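Local coordinates for protein trans-4-hydroxy-L-proline dehydratase (PDB 6VXC) that uses a glycyl radical to dehydrate trans-4-hydroxy-L-proline to (S)-1-pyrroline-5-carboxylate, a step in the anaerobic breakdown of hydroxyproline, at residues G167-M173 and V466-N472; G191-L195 and L543-I547; R202-L206 and K217-E222; Y643-T648 and R659-L663. All blocks are in the same frame, centred on the assembly; numbering follows the deposited sequence.

Two pairs of contacts lie at different depths, contact 1 buried and contact 3 at the surface. Contacts 1 and 4, centres about 13 Å apart, meet on one three-stranded parallel sheet: 466-472 is part of one outer strand, 659-661 of the other, and strand 565-573 runs between them; side chains of both outer strands approach Glu-456 and Cys-454, by similarity the active site. Contacts 2 and 3 share helix 192-205, their centres about 14 Å apart. Along the chain, contacts 1 and 2 interleave, contact 3 closes within both, and contact 4 follows. Interleaving ties an early loop to a barrel strand and an early helix to helix 542-546, the two contact centres about 31 Å apart.

Contact 1 of 4, residues G167-M173 and V466-N472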
loop_
_atom_site.group_PDB
_atom_site.type_symbol
_atom_site.label_atom_id
_atom_site.label_comp_id
_atom_site.label_asym_id
_atom_site.label_seq_id
_atom_site.Cartn_x
_atom_site.Cartn_y
_atom_site.Cartn_z
ATOM N N GLY A 167 9.218 15.895 -10.904
ATOM C CA GLY A 167 7.920 15.316 -10.636
ATOM C C GLY A 167 7.337 14.500 -11.768
ATOM O O GLY A 167 6.121 14.308 -11.795
ATOM N N MET A 168 8.168 13.995 -12.696
ATOM C CA MET A 168 7.673 13.083 -13.722
ATOM C C MET A 168 7.290 11.729 -13.129
ATOM O O MET A 168 6.436 11.028 -13.676
ATOM C CB MET A 168 8.727 12.869 -14.823
ATOM C CG MET A 168 9.161 14.120 -15.579
ATOM S SD MET A 168 7.750 15.103 -16.183
ATOM C CE MET A 168 6.832 13.921 -17.189
ATOM N N PHE A 169 7.965 11.311 -12.071
ATOM C CA PHE A 169 7.676 10.024 -11.457
ATOM C C PHE A 169 8.285 10.033 -10.064
ATOM O O PHE A 169 9.024 10.949 -9.704
ATOM C CB PHE A 169 8.183 8.860 -12.319
ATOM C CG PHE A 169 9.677 8.897 -12.636
ATOM C CD1 PHE A 169 10.619 8.546 -11.673
ATOM C CD2 PHE A 169 10.124 9.220 -13.908
ATOM C CE1 PHE A 169 11.996 8.536 -11.976
ATOM C CE2 PHE A 169 11.501 9.224 -14.223
ATOM C CZ PHE A 169 12.436 8.883 -13.250
ATOM N N THR A 170 7.949 9.018 -9.271
ATOM C CA THR A 170 8.532 8.866 -7.943
ATOM C C THR A 170 9.329 7.566 -7.901
ATOM O O THR A 170 9.338 6.796 -8.857
ATOM C CB THR A 170 7.468 8.873 -6.829
ATOM O OG1 THR A 170 6.732 7.644 -6.872
ATOM C CG2 THR A 170 6.489 10.065 -6.962
ATOM N N GLU A 171 9.987 7.322 -6.771
ATOM C CA GLU A 171 10.854 6.158 -6.586
ATOM C C GLU A 171 10.565 5.504 -5.237
ATOM O O GLU A 171 10.911 6.052 -4.190
ATOM C CB GLU A 171 12.331 6.550 -6.673
ATOM C CG GLU A 171 13.241 5.378 -6.354
ATOM C CD GLU A 171 12.848 4.127 -7.103
ATOM O OE1 GLU A 171 12.703 4.202 -8.337
ATOM O OE2 GLU A 171 12.681 3.073 -6.469
ATOM N N PHE A 172 9.971 4.313 -5.271
ATOM C CA PHE A 172 9.493 3.689 -4.043
ATOM C C PHE A 172 10.621 3.209 -3.142
ATOM O O PHE A 172 10.445 3.142 -1.924
ATOM C CB PHE A 172 8.563 2.524 -4.384
ATOM C CG PHE A 172 7.112 2.848 -4.209
ATOM C CD1 PHE A 172 6.615 4.082 -4.619
ATOM C CD2 PHE A 172 6.259 1.953 -3.591
ATOM C CE1 PHE A 172 5.281 4.408 -4.437
ATOM C CE2 PHE A 172 4.915 2.271 -3.413
ATOM C CZ PHE A 172 4.432 3.514 -3.833
ATOM N N MET A 173 11.796 2.898 -3.690
ATOM C CA MET A 173 12.824 2.274 -2.867
ATOM C C MET A 173 13.853 3.273 -2.326
ATOM O O MET A 173 14.897 2.858 -1.814
ATOM C CB MET A 173 13.513 1.146 -3.642
ATOM C CG MET A 173 12.944 -0.234 -3.327
ATOM S SD MET A 173 11.148 -0.328 -3.638
ATOM C CE MET A 173 11.102 -0.391 -5.419
ATOM N N VAL A 466 6.176 -5.964 -6.733
ATOM C CA VAL A 466 6.820 -4.764 -6.212
ATOM C C VAL A 466 6.326 -3.547 -6.995
ATOM O O VAL A 466 6.388 -3.519 -8.227
ATOM C CB VAL A 466 8.353 -4.888 -6.283
ATOM C CG1 VAL A 466 9.024 -3.600 -5.816
ATOM C CG2 VAL A 466 8.852 -6.093 -5.460
ATOM N N LEU A 467 5.842 -2.543 -6.273
ATOM C CA LEU A 467 5.537 -1.242 -6.856
ATOM C C LEU A 467 6.823 -0.424 -6.883
ATOM O O LEU A 467 7.558 -0.400 -5.889
ATOM C CB LEU A 467 4.475 -0.518 -6.028
ATOM C CG LEU A 467 2.998 -0.781 -6.365
ATOM C CD1 LEU A 467 2.708 -2.259 -6.424
ATOM C CD2 LEU A 467 2.088 -0.111 -5.352
ATOM N N THR A 468 7.119 0.230 -8.013
ATOM C CA THR A 468 8.372 0.979 -8.110
ATOM C C THR A 468 8.199 2.496 -8.085
ATOM O O THR A 468 9.198 3.203 -7.911
ATOM C CB THR A 468 9.173 0.581 -9.374
ATOM O OG1 THR A 468 8.467 0.964 -10.554
ATOM C CG2 THR A 468 9.463 -0.931 -9.423
ATOM N N GLY A 469 6.988 3.011 -8.251
ATOM C CA GLY A 469 6.728 4.434 -8.178
ATOM C C GLY A 469 5.603 4.844 -9.111
ATOM O O GLY A 469 5.265 4.150 -10.063
ATOM N N TYR A 470 5.031 6.024 -8.835
ATOM C CA TYR A 470 3.953 6.606 -9.640
ATOM C C TYR A 470 4.521 7.300 -10.883
ATOM O O TYR A 470 5.638 7.811 -10.871
ATOM C CB TYR A 470 3.147 7.621 -8.812
ATOM C CG TYR A 470 2.591 7.021 -7.550
ATOM C CD1 TYR A 470 1.425 6.269 -7.570
ATOM C CD2 TYR A 470 3.262 7.164 -6.352
ATOM C CE1 TYR A 470 0.932 5.684 -6.399
ATOM C CE2 TYR A 470 2.791 6.585 -5.183
ATOM C CZ TYR A 470 1.621 5.848 -5.208
ATOM O OH TYR A 470 1.155 5.275 -4.048
ATOM N N MET A 471 3.729 7.313 -11.955
ATOM C CA MET A 471 4.102 7.920 -13.227
ATOM C C MET A 471 3.102 9.026 -13.541
ATOM O O MET A 471 1.895 8.773 -13.601
ATOM C CB MET A 471 4.119 6.874 -14.346
ATOM C CG MET A 471 4.619 7.387 -15.705
ATOM S SD MET A 471 6.318 7.951 -15.691
ATOM C CE MET A 471 7.187 6.498 -15.100
ATOM N N ASN A 472 3.609 10.234 -13.786
ATOM C CA ASN A 472 2.794 11.440 -13.944
ATOM C C ASN A 472 2.350 11.526 -15.409
ATOM O O ASN A 472 2.936 12.227 -16.229
ATOM C CB ASN A 472 3.606 12.667 -13.504
ATOM C CG ASN A 472 2.758 13.938 -13.347
ATOM O OD1 ASN A 472 1.634 14.029 -13.861
ATOM N ND2 ASN A 472 3.322 14.944 -12.664
#
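With chi1 at 72°, Thr-170 places OG1 between its own N and carbonyl carbon, where it meets Tyr-470. At the other end, Asn-472 extends its CG away from the backbone N (chi1 -168°), which carries the amide to Gly-167. Threonine suits its place because OG1 accepts from Tyr-470 N and also hydrogen-bonds Glu-353; a backbone bond from Thr-170 N to Tyr-470 O, 3.1 Å long, runs alongside. Asn-472 ND2 donates almost straight to Gly-167 O at 3.0 Å, the acceptor lying in the amide plane, and also bonds Phe-671 O, while the backbone N gives to Met-168 O. OD1 caps the following helix at Lys-475 N, so both ends of the amide are used and its orientation is fixed.

On the other side of Tyr-470, Gly-469 leaves room for Thr-170 O, which approaches its CA to 3.6 Å in a CA-H...O contact. Beyond it, Phe-172 N reaches Thr-468 O at 3.0 Å from above the carbonyl plane, and the rings of Phe-172 and Tyr-470 form an offset edge-to-face pair, planes at 68° and Phe-172 CE1 3.4 Å from Tyr-470 CE2. Phe-172 also stacks on Trp-297, and Tyr-470 OH bonds Thr-665. Back toward Asn-472, the bent chain of Met-471 brings CE to Phe-169 CB, 3.8 Å away.

The chain of 167-173 thus runs antiparallel beside strand 463-472, joined by a single beta bridge at Phe-169 and Met-471. It flanks a barrel strand of the glycyl radical enzyme fold beside the active site, where Leu-467 approaches Glu-456, by similarity the proton acceptor.

Contact 2 of 4, residues G191-L195 and L543-I547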
loop_
_atom_site.group_PDB
_atom_site.type_symbol
_atom_site.label_atom_id
_atom_site.label_comp_id
_atom_site.label_asym_id
_atom_site.label_seq_id
_atom_site.Cartn_x
_atom_site.Cartn_y
_atom_site.Cartn_z
ATOM N N GLY A 191 5.713 -24.267 12.363
ATOM C CA GLY A 191 6.446 -23.311 13.160
ATOM C C GLY A 191 7.816 -23.077 12.555
ATOM O O GLY A 191 8.183 -23.679 11.553
ATOM N N PHE A 192 8.576 -22.170 13.173
ATOM C CA PHE A 192 9.896 -21.864 12.642
ATOM C C PHE A 192 10.930 -22.942 12.946
ATOM O O PHE A 192 11.945 -23.020 12.240
ATOM C CB PHE A 192 10.347 -20.492 13.140
ATOM C CG PHE A 192 9.671 -19.376 12.404
ATOM C CD1 PHE A 192 10.188 -18.908 11.204
ATOM C CD2 PHE A 192 8.479 -18.837 12.874
ATOM C CE1 PHE A 192 9.536 -17.894 10.490
ATOM C CE2 PHE A 192 7.825 -17.822 12.166
ATOM C CZ PHE A 192 8.351 -17.352 10.980
ATOM N N LEU A 193 10.687 -23.795 13.947
ATOM C CA LEU A 193 11.516 -24.982 14.099
ATOM C C LEU A 193 11.295 -25.948 12.947
ATOM O O LEU A 193 12.247 -26.580 12.481
ATOM C CB LEU A 193 11.235 -25.675 15.430
ATOM C CG LEU A 193 11.661 -24.906 16.662
ATOM C CD1 LEU A 193 11.151 -25.625 17.890
ATOM C CD2 LEU A 193 13.184 -24.763 16.695
ATOM N N ASP A 194 10.045 -26.078 12.480
ATOM C CA ASP A 194 9.765 -26.904 11.303
ATOM C C ASP A 194 10.464 -26.358 10.061
ATOM O O ASP A 194 11.032 -27.115 9.263
ATOM C CB ASP A 194 8.265 -26.969 11.027
ATOM C CG ASP A 194 7.483 -27.669 12.113
ATOM O OD1 ASP A 194 7.977 -28.677 12.668
ATOM O OD2 ASP A 194 6.353 -27.205 12.394
ATOM N N LEU A 195 10.350 -25.046 9.833
ATOM C CA LEU A 195 10.969 -24.456 8.653
ATOM C C LEU A 195 12.475 -24.634 8.720
ATOM O O LEU A 195 13.116 -24.950 7.716
ATOM C CB LEU A 195 10.589 -22.976 8.553
ATOM C CG LEU A 195 9.096 -22.685 8.293
ATOM C CD1 LEU A 195 8.733 -21.210 8.514
ATOM C CD2 LEU A 195 8.726 -23.086 6.885
ATOM N N LEU A 543 14.279 -13.566 6.778
ATOM C CA LEU A 543 13.062 -13.925 7.504
ATOM C C LEU A 543 11.878 -14.019 6.547
ATOM O O LEU A 543 11.213 -15.053 6.474
ATOM C CB LEU A 543 12.773 -12.938 8.642
ATOM C CG LEU A 543 11.463 -13.205 9.406
ATOM C CD1 LEU A 543 11.489 -14.607 10.043
ATOM C CD2 LEU A 543 11.188 -12.142 10.495
ATOM N N MET A 544 11.640 -12.981 5.742
ATOM C CA MET A 544 10.523 -13.065 4.801
ATOM C C MET A 544 10.646 -14.291 3.898
ATOM O O MET A 544 9.644 -14.948 3.590
ATOM C CB MET A 544 10.421 -11.789 3.962
ATOM C CG MET A 544 9.255 -11.798 2.963
ATOM S SD MET A 544 7.647 -11.618 3.788
ATOM C CE MET A 544 7.773 -9.907 4.290
ATOM N N SER A 545 11.871 -14.632 3.484
ATOM C CA SER A 545 12.050 -15.761 2.583
ATOM C C SER A 545 11.554 -17.069 3.192
ATOM O O SER A 545 11.111 -17.955 2.458
ATOM C CB SER A 545 13.519 -15.882 2.172
ATOM O OG SER A 545 13.960 -14.705 1.514
ATOM N N THR A 546 11.631 -17.224 4.518
ATOM C CA THR A 546 11.246 -18.499 5.122
ATOM C C THR A 546 9.766 -18.807 4.949
ATOM O O THR A 546 9.386 -19.978 5.005
ATOM C CB THR A 546 11.581 -18.534 6.620
ATOM O OG1 THR A 546 10.801 -17.542 7.309
ATOM C CG2 THR A 546 13.099 -18.308 6.876
ATOM N N ILE A 547 8.921 -17.803 4.716
ATOM C CA ILE A 547 7.484 -18.023 4.693
ATOM C C ILE A 547 6.863 -17.743 3.325
ATOM O O ILE A 547 5.648 -17.671 3.218
ATOM C CB ILE A 547 6.776 -17.195 5.782
ATOM C CG1 ILE A 547 7.074 -15.715 5.571
ATOM C CG2 ILE A 547 7.159 -17.698 7.182
ATOM C CD1 ILE A 547 6.236 -14.785 6.424
#
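Phe-192 reaches across to Thr-546, Leu-543 and Ile-547 because its CG stands opposite its own carbonyl carbon (chi1 -77°), carrying the ring from the start of helix 192-205 onto the end of helix 542-546. Its CE1 lies 3.4 Å from Thr-546 OG1, which meets the ring at its edge and close to its plane, and 3.8 Å from Leu-543 CD1. The neighbouring ring atom, CZ, rests against Ile-547 CG2.

With its hydrogen given to Leu-543 O, the Thr-546 hydroxyl turns its oxygen to the ring edge, consistent with a weak C-H...O contact. Its chi1 of 64° turns OG1 back along its own helix, and it donates to Leu-543 O at 2.7 Å, in the carbonyl plane. The same carbonyl receives Thr-546 N, so one oxygen is gripped twice and the hydroxyl's rotation is fixed.

Leu-195, one turn after Phe-192, comes in beside it. Its CD2 touches Thr-546 O at 3.7 Å and its CD1 approaches Ile-547 CG2 at 4.1 Å. The beta-branched isoleucine places that methyl where both Phe-192 and Leu-195 can reach it. Gly-191 is the N-cap residue, and Asp-194 sends OD2 back to Gly-191 N at 3.0 Å, a bond across the first turn. Met-231 of helix 214-248 and Val-286 of helix 276-293 also pack on Phe-192.

No hydrogen bond crosses between the two segments. Cohesion therefore rests on van der Waals contact of methyls and the ring, partly against the Thr-546 carbonyl, while the one hydroxyl in the interface has its donor satisfied within its own helix and can lie in apolar company at little cost.

Contact 3 of 4, residues R202-L206 and K217-E222; sequences RLKEL and KKADLE
Three leucines make the apolar part. Leu-203 and Leu-221 lie alongside each other, running opposite ways, and CD2 of Leu-203 comes to 3.7 Å from CB of Leu-221. That same methyl also touches Lys-218 CG at 3.8 Å. Leu-206 lies next to it, its CD1 3.7 Å from Lys-218 CB and its CD2 4.0 Å from Lys-217 CB. Lysine suits these edge positions: its methylene chain packs on leucine, and at Lys-218 the amine continues outward.

These residues close the turn of a helical hairpin, where the last turn of helix 192-205 lies against the early turns of helix 214-248 after a short connection, at a partly exposed edge of the molecule.

Charged groups border the leucines. The Arg-202 chain folds at its second and third torsions, which brings its guanidinium round to Glu-205, one turn on; NH1 meets OE2 at 3.1 Å, near the guanidinium plane, in a salt bridge within the helix. Arg-202 NE bonds Ile-552 O, and Arg-202 NH2 rests on Lys-217 CD at 3.8 Å. The amine of Lys-217 is turned to Asp-211 and Asp-213 in the connection, and these carboxylates would offset its like charge to Arg-202. Lys-218 and Glu-222 form a long salt bridge, NZ to OE1 3.8 Å.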
loop_
_atom_site.group_PDB
_atom_site.type_symbol
_atom_site.label_atom_id
_atom_site.label_comp_id
_atom_site.label_asym_id
_atom_site.label_seq_id
_atom_site.Cartn_x
_atom_site.Cartn_y
_atom_site.Cartn_z
ATOM N N ARG A 202 17.448 -28.926 2.945
ATOM C CA ARG A 202 17.917 -28.359 1.682
ATOM C C ARG A 202 19.435 -28.202 1.683
ATOM O O ARG A 202 20.098 -28.513 0.691
ATOM C CB ARG A 202 17.253 -27.007 1.420
ATOM C CG ARG A 202 15.835 -27.073 0.891
ATOM C CD ARG A 202 15.749 -27.633 -0.536
ATOM N NE ARG A 202 16.277 -26.704 -1.540
ATOM C CZ ARG A 202 17.285 -26.973 -2.368
ATOM N NH1 ARG A 202 17.897 -28.146 -2.329
ATOM N NH2 ARG A 202 17.690 -26.058 -3.235
ATOM N N LEU A 203 19.997 -27.689 2.781
ATOM C CA LEU A 203 21.445 -27.508 2.856
ATOM C C LEU A 203 22.186 -28.828 2.644
ATOM O O LEU A 203 23.238 -28.859 1.999
ATOM C CB LEU A 203 21.832 -26.870 4.192
ATOM C CG LEU A 203 21.615 -25.353 4.277
ATOM C CD1 LEU A 203 21.725 -24.839 5.713
ATOM C CD2 LEU A 203 22.598 -24.632 3.369
ATOM N N LYS A 204 21.654 -29.928 3.175
ATOM C CA LYS A 204 22.341 -31.207 3.055
ATOM C C LYS A 204 22.317 -31.746 1.635
ATOM O O LYS A 204 23.159 -32.582 1.292
ATOM C CB LYS A 204 21.727 -32.225 4.017
ATOM C CG LYS A 204 22.036 -31.927 5.466
ATOM C CD LYS A 204 21.420 -32.950 6.406
ATOM C CE LYS A 204 21.501 -32.458 7.844
ATOM N NZ LYS A 204 20.440 -33.006 8.751
ATOM N N GLU A 205 21.401 -31.288 0.791
ATOM C CA GLU A 205 21.310 -31.854 -0.544
ATOM C C GLU A 205 21.932 -30.971 -1.620
ATOM O O GLU A 205 21.919 -31.348 -2.791
ATOM C CB GLU A 205 19.855 -32.179 -0.864
ATOM C CG GLU A 205 18.935 -31.024 -0.845
ATOM C CD GLU A 205 17.479 -31.455 -0.976
ATOM O OE1 GLU A 205 17.223 -32.670 -1.092
ATOM O OE2 GLU A 205 16.595 -30.577 -0.957
ATOM N N LEU A 206 22.526 -29.844 -1.247
ATOM C CA LEU A 206 23.239 -29.021 -2.219
ATOM C C LEU A 206 24.382 -29.811 -2.858
ATOM O O LEU A 206 25.152 -30.489 -2.173
ATOM C CB LEU A 206 23.789 -27.768 -1.537
ATOM C CG LEU A 206 22.736 -26.802 -0.992
ATOM C CD1 LEU A 206 23.386 -25.600 -0.352
ATOM C CD2 LEU A 206 21.773 -26.379 -2.099
ATOM N N LYS A 217 23.007 -20.554 -3.109
ATOM C CA LYS A 217 21.917 -21.183 -2.376
ATOM C C LYS A 217 22.278 -21.363 -0.909
ATOM O O LYS A 217 21.461 -21.084 -0.020
ATOM C CB LYS A 217 21.570 -22.528 -3.002
ATOM C CG LYS A 217 21.133 -22.470 -4.466
ATOM C CD LYS A 217 20.117 -23.550 -4.732
ATOM C CE LYS A 217 20.406 -24.392 -5.948
ATOM N NZ LYS A 217 20.384 -23.716 -7.253
ATOM N N LYS A 218 23.511 -21.814 -0.640
ATOM C CA LYS A 218 23.941 -22.060 0.733
ATOM C C LYS A 218 23.916 -20.789 1.568
ATOM O O LYS A 218 23.452 -20.803 2.712
ATOM C CB LYS A 218 25.345 -22.670 0.743
ATOM C CG LYS A 218 25.822 -23.131 2.111
ATOM C CD LYS A 218 27.302 -23.524 2.085
ATOM C CE LYS A 218 27.810 -23.972 3.446
ATOM N NZ LYS A 218 27.336 -25.353 3.744
ATOM N N ALA A 219 24.416 -19.679 1.010
ATOM C CA ALA A 219 24.432 -18.412 1.732
ATOM C C ALA A 219 23.012 -17.968 2.095
ATOM O O ALA A 219 22.752 -17.561 3.235
ATOM C CB ALA A 219 25.147 -17.347 0.894
ATOM N N ASP A 220 22.076 -18.059 1.143
ATOM C CA ASP A 220 20.687 -17.683 1.431
ATOM C C ASP A 220 20.034 -18.639 2.433
ATOM O O ASP A 220 19.326 -18.199 3.333
ATOM C CB ASP A 220 19.856 -17.657 0.142
ATOM C CG ASP A 220 20.025 -16.367 -0.669
ATOM O OD1 ASP A 220 20.575 -15.375 -0.143
ATOM O OD2 ASP A 220 19.587 -16.359 -1.845
ATOM N N LEU A 221 20.255 -19.948 2.286
ATOM C CA LEU A 221 19.650 -20.924 3.195
ATOM C C LEU A 221 20.233 -20.803 4.604
ATOM O O LEU A 221 19.499 -20.893 5.594
ATOM C CB LEU A 221 19.856 -22.336 2.638
ATOM C CG LEU A 221 19.009 -22.647 1.401
ATOM C CD1 LEU A 221 19.581 -23.792 0.612
ATOM C CD2 LEU A 221 17.559 -22.962 1.788
ATOM N N GLU A 222 21.548 -20.599 4.715
ATOM C CA GLU A 222 22.138 -20.365 6.034
ATOM C C GLU A 222 21.518 -19.149 6.708
ATOM O O GLU A 222 21.269 -19.159 7.917
ATOM C CB GLU A 222 23.660 -20.183 5.940
ATOM C CG GLU A 222 24.440 -21.437 5.688
ATOM C CD GLU A 222 25.962 -21.215 5.678
ATOM O OE1 GLU A 222 26.686 -22.213 5.864
ATOM O OE2 GLU A 222 26.429 -20.063 5.508
#

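Contact 4 of 4, residues Y643-T648 and R659-L663; sequences YYNEVT and RVDML
Val-660, Tyr-643 and Arg-659 bury the largest areas. Val-660 points into helix 643-647, and its CG2 does most of the touching: 3.5 Å from Tyr-643 CE2 and 3.6 Å from Val-647 CB. Its chi1 of 129° is close to eclipsed, so the fit, if correctly modelled, is probably gained at some torsional cost. A short branched side chain suits the close spacing, axes 7.6 Å apart.

Tyr-643 carries CG away from its backbone N (chi1 -175°), which lays the ring beside Val-660 and Met-662. Met-662 SD makes an oblique Met-aromatic contact, 4.9 Å from the ring centroid, and the hydroxyl goes on to Ile-570 O.

Arg-659 points away from the helix, yet its bent chain returns: NH2 packs on Thr-648 CG2 and salt-bridges Glu-657, while NH1 reaches Tyr-644 OH through a water. Thr-648 OG1 donates to Tyr-644 O and accepts from a second water, which takes a weak bond from Val-660 N.

Asp-661 approaches Glu-456, by similarity the proton acceptor. Helix 643-647 runs roughly antiparallel to strand 659-661 (145°), closing a beta-alpha-beta crossover from parallel strand 565-573 with several intervening helices, 630-647 the last; helix 506-538 touches Val-647 and strand 463-472 touches Tyr-643.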
loop_
_atom_site.group_PDB
_atom_site.type_symbol
_atom_site.label_atom_id
_atom_site.label_comp_id
_atom_site.label_asym_id
_atom_site.label_seq_id
_atom_site.Cartn_x
_atom_site.Cartn_y
_atom_site.Cartn_z
ATOM N N TYR A 643 -0.291 3.001 -22.375
ATOM C CA TYR A 643 0.419 2.794 -21.115
ATOM C C TYR A 643 0.655 1.314 -20.851
ATOM O O TYR A 643 1.781 0.888 -20.564
ATOM C CB TYR A 643 -0.377 3.434 -19.974
ATOM C CG TYR A 643 0.305 3.394 -18.633
ATOM C CD1 TYR A 643 1.514 4.042 -18.430
ATOM C CD2 TYR A 643 -0.282 2.751 -17.549
ATOM C CE1 TYR A 643 2.134 4.039 -17.192
ATOM C CE2 TYR A 643 0.337 2.736 -16.305
ATOM C CZ TYR A 643 1.545 3.382 -16.133
ATOM O OH TYR A 643 2.184 3.391 -14.911
ATOM N N TYR A 644 -0.403 0.516 -20.961
ATOM C CA TYR A 644 -0.278 -0.930 -20.832
ATOM C C TYR A 644 0.776 -1.477 -21.790
ATOM O O TYR A 644 1.637 -2.267 -21.395
ATOM C CB TYR A 644 -1.628 -1.584 -21.109
ATOM C CG TYR A 644 -1.585 -3.072 -21.328
ATOM C CD1 TYR A 644 -1.608 -3.943 -20.250
ATOM C CD2 TYR A 644 -1.535 -3.609 -22.610
ATOM C CE1 TYR A 644 -1.565 -5.303 -20.431
ATOM C CE2 TYR A 644 -1.486 -4.987 -22.806
ATOM C CZ TYR A 644 -1.505 -5.826 -21.699
ATOM O OH TYR A 644 -1.455 -7.182 -21.837
ATOM N N ASN A 645 0.724 -1.055 -23.057
ATOM C CA ASN A 645 1.630 -1.592 -24.069
ATOM C C ASN A 645 3.070 -1.164 -23.835
ATOM O O ASN A 645 3.992 -1.946 -24.086
ATOM C CB ASN A 645 1.191 -1.146 -25.467
ATOM C CG ASN A 645 -0.007 -1.927 -25.998
ATOM O OD1 ASN A 645 -0.175 -3.101 -25.710
ATOM N ND2 ASN A 645 -0.835 -1.264 -26.786
ATOM N N GLU A 646 3.282 0.051 -23.340
ATOM C CA GLU A 646 4.638 0.547 -23.143
ATOM C C GLU A 646 5.342 -0.148 -21.984
ATOM O O GLU A 646 6.566 -0.340 -22.032
ATOM C CB GLU A 646 4.594 2.052 -22.914
ATOM C CG GLU A 646 5.944 2.709 -22.860
ATOM C CD GLU A 646 6.712 2.504 -24.136
ATOM O OE1 GLU A 646 6.150 2.778 -25.224
ATOM O OE2 GLU A 646 7.873 2.067 -24.040
ATOM N N VAL A 647 4.599 -0.557 -20.961
ATOM C CA VAL A 647 5.185 -1.085 -19.734
ATOM C C VAL A 647 5.184 -2.612 -19.698
ATOM O O VAL A 647 6.183 -3.226 -19.328
ATOM C CB VAL A 647 4.470 -0.496 -18.497
ATOM C CG1 VAL A 647 4.948 -1.205 -17.224
ATOM C CG2 VAL A 647 4.735 0.977 -18.403
ATOM N N THR A 648 4.066 -3.242 -20.066
ATOM C CA THR A 648 3.837 -4.650 -19.740
ATOM C C THR A 648 4.741 -5.608 -20.526
ATOM O O THR A 648 4.848 -5.530 -21.752
ATOM C CB THR A 648 2.373 -5.007 -20.006
ATOM O OG1 THR A 648 1.515 -4.121 -19.279
ATOM C CG2 THR A 648 2.087 -6.443 -19.593
ATOM N N ARG A 659 4.286 -5.074 -15.151
ATOM C CA ARG A 659 2.864 -4.959 -15.416
ATOM C C ARG A 659 2.389 -3.595 -14.914
ATOM O O ARG A 659 3.156 -2.812 -14.358
ATOM C CB ARG A 659 2.083 -6.117 -14.776
ATOM C CG ARG A 659 2.557 -7.525 -15.232
ATOM C CD ARG A 659 1.630 -8.648 -14.754
ATOM N NE ARG A 659 0.338 -8.559 -15.426
ATOM C CZ ARG A 659 0.125 -8.907 -16.691
ATOM N NH1 ARG A 659 -1.093 -8.784 -17.218
ATOM N NH2 ARG A 659 1.119 -9.402 -17.422
ATOM N N VAL A 660 1.100 -3.334 -15.059
ATOM C CA VAL A 660 0.562 -1.993 -14.920
ATOM C C VAL A 660 -0.554 -2.010 -13.880
ATOM O O VAL A 660 -1.294 -2.992 -13.781
ATOM C CB VAL A 660 0.100 -1.534 -16.323
ATOM C CG1 VAL A 660 -1.282 -1.023 -16.355
ATOM C CG2 VAL A 660 1.162 -0.601 -16.981
ATOM N N ASP A 661 -0.627 -0.954 -13.060
ATOM C CA ASP A 661 -1.775 -0.698 -12.190
ATOM C C ASP A 661 -2.029 0.812 -12.134
ATOM O O ASP A 661 -1.235 1.613 -12.636
ATOM C CB ASP A 661 -1.589 -1.322 -10.779
ATOM C CG ASP A 661 -0.343 -0.834 -10.047
ATOM O OD1 ASP A 661 0.178 0.227 -10.425
ATOM O OD2 ASP A 661 0.114 -1.507 -9.068
ATOM N N MET A 662 -3.157 1.201 -11.525
ATOM C CA MET A 662 -3.639 2.583 -11.573
ATOM C C MET A 662 -4.138 2.995 -10.190
ATOM O O MET A 662 -5.293 2.718 -9.841
ATOM C CB MET A 662 -4.744 2.718 -12.611
ATOM C CG MET A 662 -4.414 1.986 -13.904
ATOM S SD MET A 662 -3.368 2.996 -14.954
ATOM C CE MET A 662 -4.604 4.169 -15.489
ATOM N N LEU A 663 -3.283 3.666 -9.424
ATOM C CA LEU A 663 -3.652 4.202 -8.120
ATOM C C LEU A 663 -2.731 5.371 -7.791
ATOM O O LEU A 663 -1.633 5.472 -8.344
ATOM C CB LEU A 663 -3.591 3.122 -7.022
ATOM C CG LEU A 663 -2.388 2.274 -6.562
ATOM C CD1 LEU A 663 -1.736 1.558 -7.715
ATOM C CD2 LEU A 663 -1.375 3.021 -5.727
HETATM O O HOH W 1 -1.557 -8.966 -20.022
HETATM O O HOH W 2 -0.127 -5.156 -17.125
#